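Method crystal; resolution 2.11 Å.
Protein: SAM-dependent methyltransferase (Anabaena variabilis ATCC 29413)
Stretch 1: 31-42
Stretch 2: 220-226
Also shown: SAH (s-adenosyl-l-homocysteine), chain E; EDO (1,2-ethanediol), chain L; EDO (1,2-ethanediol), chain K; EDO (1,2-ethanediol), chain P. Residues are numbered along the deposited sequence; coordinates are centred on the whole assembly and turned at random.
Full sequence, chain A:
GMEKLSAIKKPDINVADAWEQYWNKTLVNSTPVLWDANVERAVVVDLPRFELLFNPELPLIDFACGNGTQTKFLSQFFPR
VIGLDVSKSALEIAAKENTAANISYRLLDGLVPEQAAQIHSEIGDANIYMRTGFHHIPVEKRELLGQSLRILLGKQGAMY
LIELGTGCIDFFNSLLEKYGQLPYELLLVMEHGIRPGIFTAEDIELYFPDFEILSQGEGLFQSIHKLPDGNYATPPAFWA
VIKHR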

ATOM      1  N   THR A  31       6.736 -17.321   5.269  1.00 59.06           N
ATOM      2  CA  THR A  31       7.323 -17.223   3.968  1.00 58.99           C
ATOM      3  C   THR A  31       7.649 -15.726   3.694  1.00 59.39           C
ATOM      4  O   THR A  31       7.141 -14.839   4.370  1.00 57.55           O
ATOM      5  CB  THR A  31       6.368 -17.842   2.921  1.00 59.24           C
ATOM      6  OG1 THR A  31       5.048 -17.350   3.134  1.00 58.88           O
ATOM      7  CG2 THR A  31       6.295 -19.356   3.030  1.00 61.07           C
ATOM      8  N   PRO A  32       8.544 -15.462   2.721  1.00 59.29           N
ATOM      9  CA  PRO A  32       8.986 -14.113   2.406  1.00 59.15           C
ATOM     10  C   PRO A  32       7.885 -13.251   1.839  1.00 58.92           C
ATOM     11  O   PRO A  32       6.965 -13.759   1.197  1.00 58.49           O
ATOM     12  CB  PRO A  32      10.081 -14.316   1.364  1.00 58.84           C
ATOM     13  CG  PRO A  32      10.400 -15.729   1.377  1.00 61.07           C
ATOM     14  CD  PRO A  32       9.212 -16.473   1.892  1.00 59.83           C
ATOM     15  N   VAL A  33       7.997 -11.943   2.083  1.00 58.71           N
ATOM     16  CA  VAL A  33       6.979 -10.974   1.688  1.00 57.80           C
ATOM     17  C   VAL A  33       7.661  -9.986   0.755  1.00 58.59           C
ATOM     18  O   VAL A  33       8.509  -9.186   1.155  1.00 58.16           O
ATOM     19  CB  VAL A  33       6.356 -10.294   2.936  1.00 58.67           C
ATOM     20  CG1 VAL A  33       5.365  -9.194   2.536  1.00 55.10           C
ATOM     21  CG2 VAL A  33       5.707 -11.366   3.854  1.00 57.61           C
ATOM     22  N   LEU A  34       7.287 -10.069  -0.507  1.00 58.65           N
ATOM     23  CA  LEU A  34       7.970  -9.372  -1.588  1.00 58.88           C
ATOM     24  C   LEU A  34       8.276  -7.896  -1.332  1.00 59.12           C
ATOM     25  O   LEU A  34       9.365  -7.420  -1.637  1.00 58.35           O
ATOM     26  CB  LEU A  34       7.103  -9.473  -2.875  1.00 58.70           C
ATOM     27  CG  LEU A  34       7.542  -8.695  -4.115  1.00 58.26           C
ATOM     28  CD1 LEU A  34       8.818  -9.323  -4.664  1.00 56.61           C
ATOM     29  CD2 LEU A  34       6.403  -8.666  -5.173  1.00 57.75           C
ATOM     30  N   TRP A  35       7.293  -7.169  -0.817  1.00 59.82           N
ATOM     31  CA  TRP A  35       7.425  -5.713  -0.631  1.00 59.53           C
ATOM     32  C   TRP A  35       7.987  -5.295   0.736  1.00 59.52           C
ATOM     33  O   TRP A  35       8.170  -4.092   0.984  1.00 57.94           O
ATOM     34  CB  TRP A  35       6.064  -5.048  -0.788  1.00 60.30           C
ATOM     35  CG  TRP A  35       5.048  -5.709   0.081  1.00 59.99           C
ATOM     36  CD1 TRP A  35       4.813  -5.474   1.408  1.00 61.01           C
ATOM     37  CD2 TRP A  35       4.177  -6.762  -0.305  1.00 58.95           C
ATOM     38  NE1 TRP A  35       3.820  -6.333   1.869  1.00 61.98           N
ATOM     39  CE2 TRP A  35       3.422  -7.131   0.830  1.00 61.90           C
ATOM     40  CE3 TRP A  35       3.957  -7.439  -1.508  1.00 61.61           C
ATOM     41  CZ2 TRP A  35       2.456  -8.142   0.789  1.00 60.96           C
ATOM     42  CZ3 TRP A  35       3.005  -8.441  -1.547  1.00 61.25           C
ATOM     43  CH2 TRP A  35       2.271  -8.780  -0.402  1.00 61.07           C
ATOM     44  N   ASP A  36       8.307  -6.258   1.589  1.00 59.63           N
ATOM     45  CA  ASP A  36       8.604  -5.950   2.991  1.00 60.24           C
ATOM     46  C   ASP A  36      10.096  -5.593   3.172  1.00 59.90           C
ATOM     47  O   ASP A  36      10.853  -6.279   3.852  1.00 60.16           O
ATOM     48  CB  ASP A  36       8.156  -7.130   3.866  1.00 60.26           C
ATOM     49  CG  ASP A  36       8.105  -6.802   5.352  1.00 62.64           C
ATOM     50  OD1 ASP A  36       7.987  -5.601   5.722  1.00 63.30           O
ATOM     51  OD2 ASP A  36       8.133  -7.762   6.153  1.00 63.08           O
ATOM     52  N   ALA A  37      10.498  -4.519   2.507  1.00 59.58           N
ATOM     53  CA  ALA A  37      11.862  -4.006   2.573  1.00 60.15           C
ATOM     54  C   ALA A  37      12.149  -3.376   3.943  1.00 59.99           C
ATOM     55  O   ALA A  37      11.257  -2.859   4.581  1.00 59.78           O
ATOM     56  CB  ALA A  37      12.075  -2.919   1.462  1.00 59.04           C
ATOM     57  N   ASN A  38      13.404  -3.399   4.366  1.00 59.76           N
ATOM     58  CA  ASN A  38      13.783  -2.715   5.584  1.00 59.92           C
ATOM     59  C   ASN A  38      13.443  -1.217   5.481  1.00 59.10           C
ATOM     60  O   ASN A  38      13.452  -0.649   4.389  1.00 57.01           O
ATOM     61  CB  ASN A  38      15.262  -2.934   5.879  1.00 60.78           C
ATOM     62  CG  ASN A  38      16.146  -2.540   4.739  1.00 63.63           C
ATOM     63  OD1 ASN A  38      16.089  -3.146   3.663  1.00 67.50           O
ATOM     64  ND2 ASN A  38      16.993  -1.535   4.962  1.00 63.94           N
ATOM     65  N   VAL A  39      13.088  -0.609   6.617  1.00 58.35           N
ATOM     66  CA  VAL A  39      12.570   0.768   6.635  1.00 57.70           C
ATOM     67  C   VAL A  39      13.493   1.781   5.945  1.00 57.40           C
ATOM     68  O   VAL A  39      13.034   2.746   5.333  1.00 58.30           O
ATOM     69  CB  VAL A  39      12.230   1.223   8.089  1.00 57.89           C
ATOM     70  CG1 VAL A  39      11.025   0.391   8.618  1.00 57.66           C
ATOM     71  CG2 VAL A  39      13.504   1.168   9.021  1.00 54.40           C
ATOM     72  N   GLU A  40      14.787   1.559   6.042  1.00 57.43           N
ATOM     73  CA  GLU A  40      15.749   2.458   5.436  1.00 58.52           C
ATOM     74  C   GLU A  40      15.582   2.597   3.924  1.00 59.96           C
ATOM     75  O   GLU A  40      15.991   3.608   3.377  1.00 59.36           O
ATOM     76  CB  GLU A  40      17.179   2.072   5.773  1.00 57.09           C
ATOM     77  CG  GLU A  40      17.516   2.134   7.267  1.00 57.15           C
ATOM     78  CD  GLU A  40      17.186   0.862   8.064  1.00 60.11           C
ATOM     79  OE1 GLU A  40      16.606  -0.082   7.471  1.00 57.00           O
ATOM     80  OE2 GLU A  40      17.548   0.801   9.291  1.00 58.36           O
ATOM     81  N   ARG A  41      14.973   1.604   3.268  1.00 60.62           N
ATOM     82  CA  ARG A  41      14.752   1.644   1.817  1.00 61.93           C
ATOM     83  C   ARG A  41      13.260   1.876   1.509  1.00 61.38           C
ATOM     84  O   ARG A  41      12.845   1.764   0.358  1.00 60.78           O
ATOM     85  CB  ARG A  41      15.107   0.277   1.181  1.00 62.15           C
ATOM     86  CG  ARG A  41      16.503  -0.154   1.339  1.00 64.79           C
ATOM     87  CD  ARG A  41      16.862  -1.346   0.447  1.00 64.36           C
ATOM     88  NE  ARG A  41      16.263  -2.642   0.801  1.00 66.55           N
ATOM     89  CZ  ARG A  41      15.568  -3.446  -0.030  1.00 69.10           C
ATOM     90  NH1 ARG A  41      15.321  -3.131  -1.324  1.00 68.09           N
ATOM     91  NH2 ARG A  41      15.133  -4.617   0.447  1.00 67.93           N
ATOM     92  N   ALA A  42      12.442   2.096   2.540  1.00 61.28           N
ATOM     93  CA  ALA A  42      11.013   2.193   2.359  1.00 60.40           C
ATOM     94  C   ALA A  42      10.503   3.501   3.010  1.00 60.39           C
ATOM     95  O   ALA A  42      10.709   4.595   2.461  1.00 59.93           O
ATOM     96  CB  ALA A  42      10.333   0.945   2.913  1.00 59.74           C
ATOM     97  N   LEU A 220      11.789   4.685  -7.657  1.00 63.28           N
ATOM     98  CA  LEU A 220      11.785   3.238  -7.564  1.00 63.16           C
ATOM     99  C   LEU A 220      11.018   2.749  -6.338  1.00 63.15           C
ATOM    100  O   LEU A 220      10.840   3.486  -5.342  1.00 63.19           O
ATOM    101  CB  LEU A 220      13.222   2.728  -7.505  1.00 62.98           C
ATOM    102  CG  LEU A 220      14.113   3.111  -8.691  1.00 63.63           C
ATOM    103  CD1 LEU A 220      15.579   2.665  -8.414  1.00 62.17           C
ATOM    104  CD2 LEU A 220      13.588   2.586 -10.074  1.00 62.37           C
ATOM    105  N   PHE A 221      10.525   1.516  -6.439  1.00 61.76           N
ATOM    106  CA  PHE A 221       9.885   0.838  -5.317  1.00 61.28           C
ATOM    107  C   PHE A 221      10.814  -0.283  -4.905  1.00 61.02           C
ATOM    108  O   PHE A 221      11.333  -0.998  -5.756  1.00 60.72           O
ATOM    109  CB  PHE A 221       8.530   0.261  -5.691  1.00 61.13           C
ATOM    110  CG  PHE A 221       7.810  -0.338  -4.531  1.00 61.03           C
ATOM    111  CD1 PHE A 221       7.119   0.471  -3.644  1.00 61.67           C
ATOM    112  CD2 PHE A 221       7.847  -1.709  -4.299  1.00 62.16           C
ATOM    113  CE1 PHE A 221       6.471  -0.084  -2.533  1.00 63.63           C
ATOM    114  CE2 PHE A 221       7.191  -2.271  -3.218  1.00 62.41           C
ATOM    115  CZ  PHE A 221       6.504  -1.461  -2.329  1.00 62.50           C
ATOM    116  N   GLN A 222      11.053  -0.428  -3.613  1.00 60.90           N
ATOM    117  CA  GLN A 222      12.008  -1.436  -3.156  1.00 60.42           C
ATOM    118  C   GLN A 222      11.380  -2.751  -2.718  1.00 60.28           C
ATOM    119  O   GLN A 222      10.520  -2.771  -1.828  1.00 60.97           O
ATOM    120  CB  GLN A 222      12.814  -0.866  -2.016  1.00 61.54           C
ATOM    121  CG  GLN A 222      13.539   0.396  -2.391  1.00 62.45           C
ATOM    122  CD  GLN A 222      14.844   0.160  -3.121  1.00 65.98           C
ATOM    123  OE1 GLN A 222      15.562  -0.837  -2.890  1.00 62.84           O
ATOM    124  NE2 GLN A 222      15.177   1.110  -3.997  1.00 63.42           N
ATOM    125  N   SER A 223      11.819  -3.841  -3.343  1.00 59.19           N
ATOM    126  CA  SER A 223      11.376  -5.184  -3.004  1.00 59.47           C
ATOM    127  C   SER A 223      12.519  -5.913  -2.289  1.00 59.39           C
ATOM    128  O   SER A 223      13.624  -5.390  -2.202  1.00 59.04           O
ATOM    129  CB  SER A 223      10.965  -5.981  -4.257  1.00 58.93           C
ATOM    130  OG  SER A 223      12.051  -6.644  -4.872  1.00 58.98           O
ATOM    131  N   ILE A 224      12.251  -7.118  -1.801  1.00 59.48           N
ATOM    132  CA  ILE A 224      13.278  -7.922  -1.122  1.00 60.34           C
ATOM    133  C   ILE A 224      13.826  -9.005  -2.074  1.00 59.73           C
ATOM    134  O   ILE A 224      14.665  -9.815  -1.696  1.00 59.21           O
ATOM    135  CB  ILE A 224      12.730  -8.607   0.171  1.00 60.78           C
ATOM    136  CG1 ILE A 224      11.661  -9.672  -0.186  1.00 61.08           C
ATOM    137  CG2 ILE A 224      12.210  -7.571   1.109  1.00 60.62           C
ATOM    138  CD1 ILE A 224      11.436 -10.725   0.856  1.00 61.47           C
ATOM    139  N   HIS A 225      13.318  -9.051  -3.301  1.00 59.70           N
ATOM    140  CA  HIS A 225      13.842 -10.026  -4.249  1.00 59.97           C
ATOM    141  C   HIS A 225      15.224  -9.635  -4.756  1.00 61.33           C
ATOM    142  O   HIS A 225      15.394  -8.572  -5.374  1.00 60.79           O
ATOM    143  CB  HIS A 225      12.946 -10.178  -5.465  1.00 59.53           C
ATOM    144  CG  HIS A 225      13.456 -11.195  -6.428  1.00 59.02           C
ATOM    145  ND1 HIS A 225      13.366 -12.552  -6.187  1.00 58.41           N
ATOM    146  CD2 HIS A 225      14.121 -11.058  -7.596  1.00 57.53           C
ATOM    147  CE1 HIS A 225      13.938 -13.204  -7.185  1.00 60.69           C
ATOM    148  NE2 HIS A 225      14.397 -12.320  -8.053  1.00 58.30           N
ATOM    149  N   LYS A 226      16.184 -10.532  -4.555  1.00 63.10           N
ATOM    150  CA  LYS A 226      17.554 -10.322  -5.003  1.00 65.50           C
ATOM    151  C   LYS A 226      17.778 -10.917  -6.379  1.00 64.35           C
ATOM    152  O   LYS A 226      17.523 -12.094  -6.596  1.00 62.15           O
ATOM    153  CB  LYS A 226      18.558 -10.989  -4.051  1.00 66.41           C
ATOM    154  CG  LYS A 226      18.721 -10.289  -2.738  1.00 69.35           C
ATOM    155  CD  LYS A 226      20.003 -10.766  -2.006  1.00 71.76           C
ATOM    156  CE  LYS A 226      20.122 -10.147  -0.559  1.00 77.01           C
ATOM    157  NZ  LYS A 226      18.970 -10.501   0.409  1.00 81.76           N
TER
HETATM  158  N   SAH E 248       1.625  -1.033   3.068  1.00 47.95           N
HETATM  159  CA  SAH E 248       2.204  -2.355   3.428  1.00 49.38           C
HETATM  160  CB  SAH E 248       1.564  -3.537   2.670  1.00 49.33           C
HETATM  161  CG  SAH E 248       1.553  -3.528   1.131  1.00 48.24           C
HETATM  162  SD  SAH E 248       0.856  -5.030   0.420  1.00 40.72           S
HETATM  163  C   SAH E 248       3.711  -2.382   3.222  1.00 49.97           C
HETATM  164  O   SAH E 248       4.414  -3.231   3.827  1.00 50.80           O
HETATM  165  OXT SAH E 248       4.249  -1.593   2.445  1.00 48.90           O
HETATM  166  C5' SAH E 248      -0.816  -4.521   0.136  1.00 48.21           C
HETATM  167  C4' SAH E 248      -1.680  -4.544   1.431  1.00 48.86           C
HETATM  168  O4' SAH E 248      -3.020  -4.087   1.131  1.00 48.08           O
HETATM  169  C3' SAH E 248      -1.881  -5.915   2.102  1.00 46.81           C
HETATM  170  O3' SAH E 248      -1.540  -5.904   3.478  1.00 47.64           O
HETATM  171  C2' SAH E 248      -3.372  -6.194   1.960  1.00 47.91           C
HETATM  172  O2' SAH E 248      -3.947  -7.082   2.940  1.00 47.29           O
HETATM  173  C1' SAH E 248      -3.954  -4.793   1.935  1.00 48.00           C
HETATM  174  N9  SAH E 248      -5.302  -4.720   1.360  1.00 47.52           N
HETATM  175  C8  SAH E 248      -5.705  -5.373   0.235  1.00 48.12           C
HETATM  176  N7  SAH E 248      -6.985  -5.069  -0.037  1.00 47.45           N
HETATM  177  C5  SAH E 248      -7.404  -4.215   0.945  1.00 47.55           C
HETATM  178  C6  SAH E 248      -8.673  -3.573   1.268  1.00 48.56           C
HETATM  179  N6  SAH E 248      -9.705  -3.837   0.433  1.00 48.57           N
HETATM  180  N1  SAH E 248      -8.779  -2.798   2.358  1.00 47.31           N
HETATM  181  C2  SAH E 248      -7.696  -2.607   3.178  1.00 48.68           C
HETATM  182  N3  SAH E 248      -6.523  -3.190   2.930  1.00 46.69           N
HETATM  183  C4  SAH E 248      -6.327  -4.004   1.875  1.00 45.85           C
HETATM  184  C1  EDO L 255      10.062   2.509  -1.730  1.00 56.55           C
HETATM  185  O1  EDO L 255      10.426   1.262  -1.112  1.00 54.42           O
HETATM  186  C2  EDO L 255       9.566   3.564  -0.700  1.00 56.76           C
HETATM  187  O2  EDO L 255       8.563   3.065   0.239  1.00 50.47           O
HETATM  188  C1  EDO K 254      12.337  -6.016   6.758  1.00 77.89           C
HETATM  189  O1  EDO K 254      13.205  -5.265   7.594  1.00 80.33           O
HETATM  190  C2  EDO K 254      11.045  -6.078   7.538  1.00 78.99           C
HETATM  191  O2  EDO K 254      10.712  -7.433   7.861  1.00 79.80           O
HETATM  192  C1  EDO P 259      15.156 -14.012 -10.846  1.00 79.08           C
HETATM  193  O1  EDO P 259      16.314 -13.431 -10.197  1.00 78.60           O
HETATM  194  C2  EDO P 259      14.191 -12.924 -11.313  1.00 79.03           C
HETATM  195  O2  EDO P 259      12.964 -13.409 -11.919  1.00 77.50           O

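Two segments, mostly loop, whose touching residues lie at least 181 apart in sequence, bury 525 Å² between them, and the contact's hydrogen bonds come from one backbone pair and one arginine. The type I turn from Val33 to Asp36 closes on itself, Asp36 N donating to Val33 O at 3.0 Å, and Leu34 O, within the turn, accepts from Ile224 N at 2.9 Å.

Arg41 supplies the other polar link. Its CB points toward the partner, and its chain, m at chi1, t at chi2 and m at chi3, carries the guanidinium to a pair of acceptors lying near its plane. Arg41 NH1 donates to Gln222 OE1 at 2.8 Å and to Ser223 O at 3.0 Å; its NH2 reaches the same Ser223 O at 3.1 Å, so one carbonyl takes both terminal nitrogens. Arg41 NE is spent at home, on Asn38 OD1 at 2.9 Å, and Asn38 ND2 in turn donates to Glu40 OE1 at 2.9 Å: all three guanidinium nitrogens have acceptors.

Apolar packing fills the rest. Ile224 has the largest covered area, 106 Å², its CD1 lying 3.9 Å from Pro32 CB, while Trp35 CB meets the edge of the Phe221 ring at CE2, 3.9 Å away. Ala37, small and buried, packs against backbone, its CB 3.6 Å from Gln222 O. Gln222 N, unclaimed by stretch 1, donates to O1 of the chain L ethanediol at 3.1 Å, and that O1 donates to Arg41 O at 2.9 Å.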